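Local coordinates for membrane protein, putative (Geobacter sulfurreducens PCA, PDB 2QYB) that is of uncertain function, this chain being the GAF domain of a putative membrane protein that may take part in solute transport and have phosphatase activity, at residues A[24-29]-A[124-129]. Numbering follows the deposited sequence.
Sequences DLLNLL and GILSVF
With its CG beside the backbone N and anti to the carbonyl carbon (chi1 -59°), Leu26 extends its CD2 methyl from the helix towards the strand, while Leu126, whose CG is anti to the backbone N (chi1 166°), reaches out from the strand with CD1. The two side chains run past one another in opposite directions, and the methyls meet at 3.8 Å between Leu26 CD2 and Leu126 CD1. One turn further along the helix, Leu29 joins Val128 at nearly a right angle, Leu29 CD1 lying 4.2 Å from Val128 CG1. The contact is wholly apolar: four buried side chains meet through methyl groups alone, and the backbones stay well apart, 9.5 Å between Leu26 CA and Val128 CA. The two segments bury 102 Å² between them, both sides summed. Leu126 and Val128 share one face of the strand, whereas Ile125 on the other face packs against helix 74-81. Ala38 and Ile40 of strand 37-43 continue the hydrophobic layer beside Leu26, and Leu35 touches both Leu29 and Val128. Helix 10-32 thus packs on the antiparallel GAF sheet, where strand 124-130 is central, hydrogen-bonded between strands 37-43 and 109-115.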
ATOM      1  N   ASP A  24       7.957  -0.509  -0.994  1.00 34.76           N
ATOM      2  CA  ASP A  24       9.198  -0.067  -0.312  1.00 34.40           C
ATOM      3  C   ASP A  24      10.104   0.602  -1.309  1.00 32.78           C
ATOM      4  O   ASP A  24      10.731   1.603  -1.026  1.00 32.26           O
ATOM      5  CB  ASP A  24       9.979  -1.237   0.344  1.00 34.44           C
ATOM      6  CG  ASP A  24       9.305  -1.797   1.579  1.00 36.88           C
ATOM      7  OD1 ASP A  24       8.314  -1.181   2.059  1.00 37.74           O
ATOM      8  OD2 ASP A  24       9.769  -2.873   2.068  1.00 39.02           O
ATOM      9  N   LEU A  25      10.187   0.041  -2.503  1.00 32.55           N
ATOM     10  CA  LEU A  25      11.059   0.637  -3.516  1.00 31.97           C
ATOM     11  C   LEU A  25      10.616   2.027  -3.905  1.00 31.39           C
ATOM     12  O   LEU A  25      11.417   2.919  -3.954  1.00 30.59           O
ATOM     13  CB  LEU A  25      11.231  -0.297  -4.733  1.00 32.02           C
ATOM     14  CG  LEU A  25      12.234  -1.458  -4.438  1.00 30.66           C
ATOM     15  CD1 LEU A  25      12.166  -2.604  -5.452  1.00 28.60           C
ATOM     16  CD2 LEU A  25      13.681  -0.965  -4.309  1.00 26.38           C
ATOM     17  N   LEU A  26       9.330   2.227  -4.145  1.00 32.40           N
ATOM     18  CA  LEU A  26       8.825   3.581  -4.464  1.00 32.57           C
ATOM     19  C   LEU A  26       9.038   4.564  -3.291  1.00 32.77           C
ATOM     20  O   LEU A  26       9.458   5.678  -3.502  1.00 32.44           O
ATOM     21  CB  LEU A  26       7.350   3.567  -4.821  1.00 32.02           C
ATOM     22  CG  LEU A  26       6.843   2.739  -5.996  1.00 33.90           C
ATOM     23  CD1 LEU A  26       5.260   2.948  -6.241  1.00 27.80           C
ATOM     24  CD2 LEU A  26       7.670   3.004  -7.255  1.00 28.06           C
ATOM     25  N   ASN A  27       8.736   4.143  -2.063  1.00 33.53           N
ATOM     26  CA  ASN A  27       9.038   4.952  -0.854  1.00 33.65           C
ATOM     27  C   ASN A  27      10.504   5.345  -0.781  1.00 33.48           C
ATOM     28  O   ASN A  27      10.835   6.472  -0.460  1.00 33.68           O
ATOM     29  CB  ASN A  27       8.661   4.193   0.422  1.00 33.68           C
ATOM     30  CG  ASN A  27       7.105   3.920   0.558  1.00 36.24           C
ATOM     31  OD1 ASN A  27       6.247   4.606  -0.037  1.00 36.85           O
ATOM     32  ND2 ASN A  27       6.768   2.931   1.382  1.00 36.12           N
ATOM     33  N   LEU A  28      11.417   4.433  -1.093  1.00 34.69           N
ATOM     34  CA  LEU A  28      12.876   4.783  -1.026  1.00 34.57           C
ATOM     35  C   LEU A  28      13.245   5.771  -2.138  1.00 34.61           C
ATOM     36  O   LEU A  28      13.978   6.735  -1.947  1.00 35.67           O
ATOM     37  CB  LEU A  28      13.751   3.538  -1.086  1.00 33.98           C
ATOM     38  CG  LEU A  28      13.729   2.510   0.064  1.00 35.36           C
ATOM     39  CD1 LEU A  28      14.480   1.279  -0.408  1.00 35.55           C
ATOM     40  CD2 LEU A  28      14.334   2.993   1.385  1.00 34.78           C
ATOM     41  N   LEU A  29      12.698   5.547  -3.313  1.00 35.38           N
ATOM     42  CA  LEU A  29      12.864   6.470  -4.460  1.00 35.24           C
ATOM     43  C   LEU A  29      12.426   7.896  -4.106  1.00 35.60           C
ATOM     44  O   LEU A  29      13.113   8.857  -4.423  1.00 35.93           O
ATOM     45  CB  LEU A  29      11.977   5.970  -5.575  1.00 34.62           C
ATOM     46  CG  LEU A  29      12.246   6.128  -7.063  1.00 35.37           C
ATOM     47  CD1 LEU A  29      10.829   6.187  -7.782  1.00 31.29           C
ATOM     48  CD2 LEU A  29      13.095   7.251  -7.388  1.00 29.69           C
ATOM     49  N   GLY A 124       4.278  -3.793 -17.574  1.00 33.14           N
ATOM     50  CA  GLY A 124       3.868  -2.650 -16.790  1.00 32.94           C
ATOM     51  C   GLY A 124       4.623  -1.367 -17.111  1.00 32.68           C
ATOM     52  O   GLY A 124       5.500  -1.344 -17.969  1.00 32.30           O
ATOM     53  N   ILE A 125       4.234  -0.292 -16.413  1.00 31.80           N
ATOM     54  CA  ILE A 125       4.872   1.021 -16.475  1.00 31.19           C
ATOM     55  C   ILE A 125       5.206   1.568 -15.062  1.00 29.58           C
ATOM     56  O   ILE A 125       4.417   1.510 -14.168  1.00 30.04           O
ATOM     57  CB  ILE A 125       3.973   2.030 -17.216  1.00 30.88           C
ATOM     58  CG1 ILE A 125       3.824   1.609 -18.696  1.00 33.49           C
ATOM     59  CG2 ILE A 125       4.560   3.416 -17.181  1.00 30.44           C
ATOM     60  CD1 ILE A 125       5.145   1.657 -19.554  1.00 31.44           C
ATOM     61  N   LEU A 126       6.404   2.074 -14.901  1.00 28.20           N
ATOM     62  CA  LEU A 126       6.774   2.846 -13.767  1.00 28.22           C
ATOM     63  C   LEU A 126       6.657   4.304 -14.194  1.00 27.91           C
ATOM     64  O   LEU A 126       7.371   4.710 -15.080  1.00 27.43           O
ATOM     65  CB  LEU A 126       8.227   2.506 -13.347  1.00 27.93           C
ATOM     66  CG  LEU A 126       8.885   3.465 -12.362  1.00 28.32           C
ATOM     67  CD1 LEU A 126       8.058   3.492 -11.037  1.00 26.46           C
ATOM     68  CD2 LEU A 126      10.438   3.194 -12.142  1.00 27.54           C
ATOM     69  N   SER A 127       5.743   5.059 -13.575  1.00 27.82           N
ATOM     70  CA  SER A 127       5.493   6.476 -13.887  1.00 28.77           C
ATOM     71  C   SER A 127       5.951   7.308 -12.715  1.00 29.05           C
ATOM     72  O   SER A 127       5.618   6.986 -11.585  1.00 28.54           O
ATOM     73  CB  SER A 127       3.991   6.752 -14.105  1.00 28.25           C
ATOM     74  OG  SER A 127       3.382   5.790 -14.983  1.00 29.99           O
ATOM     75  N   VAL A 128       6.673   8.393 -12.959  1.00 30.46           N
ATOM     76  CA  VAL A 128       7.159   9.251 -11.862  1.00 31.09           C
ATOM     77  C   VAL A 128       7.002  10.737 -12.159  1.00 32.37           C
ATOM     78  O   VAL A 128       7.174  11.190 -13.277  1.00 33.08           O
ATOM     79  CB  VAL A 128       8.646   8.952 -11.550  1.00 31.22           C
ATOM     80  CG1 VAL A 128       8.813   7.480 -11.194  1.00 32.74           C
ATOM     81  CG2 VAL A 128       9.544   9.269 -12.750  1.00 32.41           C
ATOM     82  N   PHE A 129       6.738  11.508 -11.121  1.00 33.38           N
ATOM     83  CA  PHE A 129       6.339  12.907 -11.272  1.00 33.61           C
ATOM     84  C   PHE A 129       7.008  13.751 -10.208  1.00 33.53           C
ATOM     85  O   PHE A 129       7.039  13.376  -9.071  1.00 34.53           O
ATOM     86  CB  PHE A 129       4.829  13.018 -11.089  1.00 32.24           C
ATOM     87  CG  PHE A 129       4.048  12.103 -11.968  1.00 33.31           C
ATOM     88  CD1 PHE A 129       3.505  12.584 -13.203  1.00 33.33           C
ATOM     89  CD2 PHE A 129       3.821  10.768 -11.584  1.00 30.33           C
ATOM     90  CE1 PHE A 129       2.776  11.759 -14.014  1.00 29.40           C
ATOM     91  CE2 PHE A 129       3.103   9.946 -12.393  1.00 29.68           C
ATOM     92  CZ  PHE A 129       2.575  10.425 -13.620  1.00 30.19           C
TER